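Local coordinates for siderophore enterobactin esterase (Emericella nidulans, PDB 6GUO), which hydrolyses the ester bonds of the bacterial xenosiderophore enterobactin to release its iron inside the fungal cell, and works as a homodimer, at the interface of chains A and B. Sequence-based numbering; all coordinates share one arbitrary frame. Chains: chain A/B, Putative siderophore-degrading esterase (Eurofung).

The interface of chains A and B. Residues chain A 235-236; chain B 301-304.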
loop_
_atom_site.group_PDB
_atom_site.type_symbol
_atom_site.label_atom_id
_atom_site.label_comp_id
_atom_site.label_asym_id
_atom_site.label_seq_id
_atom_site.Cartn_x
_atom_site.Cartn_y
_atom_site.Cartn_z
ATOM N N ARG A 235 -8.692 -12.862 16.768
ATOM C CA ARG A 235 -9.426 -14.130 16.810
ATOM C C ARG A 235 -8.612 -15.235 17.475
ATOM O O ARG A 235 -9.127 -15.964 18.322
ATOM C CB ARG A 235 -9.823 -14.560 15.395
ATOM C CG ARG A 235 -10.743 -15.774 15.334
ATOM C CD ARG A 235 -11.156 -16.073 13.903
ATOM N NE ARG A 235 -9.999 -16.312 13.039
ATOM C CZ ARG A 235 -9.282 -17.439 12.987
ATOM N NH1 ARG A 235 -8.248 -17.518 12.154
ATOM N NH2 ARG A 235 -9.581 -18.489 13.754
ATOM N N VAL A 236 -7.347 -15.342 17.069
ATOM C CA VAL A 236 -6.392 -16.273 17.655
ATOM C C VAL A 236 -5.364 -15.431 18.412
ATOM O O VAL A 236 -4.456 -14.845 17.814
ATOM C CB VAL A 236 -5.704 -17.145 16.577
ATOM C CG1 VAL A 236 -4.838 -18.216 17.225
ATOM C CG2 VAL A 236 -6.743 -17.788 15.665
ATOM N N ASN B 301 -5.755 -12.807 8.847
ATOM C CA ASN B 301 -6.484 -13.002 10.110
ATOM C C ASN B 301 -7.315 -14.283 10.124
ATOM O O ASN B 301 -7.309 -15.010 11.122
ATOM C CB ASN B 301 -7.374 -11.801 10.434
ATOM C CG ASN B 301 -6.579 -10.568 10.815
ATOM O OD1 ASN B 301 -5.408 -10.655 11.199
ATOM N ND2 ASN B 301 -7.212 -9.408 10.709
ATOM N N LEU B 302 -8.005 -14.569 9.021
ATOM C CA LEU B 302 -8.790 -15.807 8.929
ATOM C C LEU B 302 -7.914 -17.064 8.749
ATOM O O LEU B 302 -8.373 -18.175 9.003
ATOM C CB LEU B 302 -9.904 -15.692 7.872
ATOM C CG LEU B 302 -9.614 -15.539 6.374
ATOM C CD1 LEU B 302 -9.413 -16.885 5.708
ATOM C CD2 LEU B 302 -10.745 -14.796 5.667
ATOM N N SER B 303 -6.653 -16.878 8.346
ATOM C CA SER B 303 -5.673 -17.968 8.234
ATOM C C SER B 303 -4.875 -18.269 9.510
ATOM O O SER B 303 -4.100 -19.235 9.535
ATOM C CB SER B 303 -4.708 -17.666 7.086
ATOM O OG SER B 303 -5.434 -17.408 5.901
ATOM N N ALA B 304 -5.056 -17.461 10.557
ATOM C CA ALA B 304 -4.437 -17.727 11.860
ATOM C C ALA B 304 -5.015 -18.985 12.521
ATOM O O ALA B 304 -6.123 -19.442 12.231
ATOM C CB ALA B 304 -4.600 -16.529 12.783
ATOM O OXT ALA B 304 -4.374 -19.588 13.374
#
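A:Arg235 and A:Val236, in a loop of one subunit whose backbone passes from a helix-like A:Arg235 to an extended A:Val236, meet the last turn of helix 288-302 of the other, where B:Asn301 and B:Leu302 end the helix and B:Ser303 leads to the C-terminal B:Ala304. The guanidinium of A:Arg235 comes edge-on to the helix end, its NH1 corner leading. Its chain leaves with CG anti to the backbone N (chi1 -173°) and bends at chi3, which turns the flat head toward chain B. One terminal nitrogen, NH1, does the gripping through two hydrogen bonds. The first, 2.9 Å from NH1 to the backbone O of B:Asn301, arrives in the carbonyl plane on a lone pair. The second runs from NH1 to O of the terminal carboxylate of B:Ala304, also 2.9 Å, with the donor above the carboxylate plane. Both acceptors lie close to the guanidinium plane, which should hinder rotation of the head. Helix C-terminus and chain-end carboxylate should together make this a favourable place for a positive charge. A:Val236 backs the arginine within its own chain: CG2, anti to the carbonyl carbon, lies over one guanidinium face, offset toward its rim. The same methyl faces the end of chain B. This small patch belongs to the two-fold interface of the homodimer and recurs with the chains exchanged. The B:Ala304 methyl CB sits 3.8 Å from CG2 of A:Val236 and equally 3.8 Å from NH1 of A:Arg235.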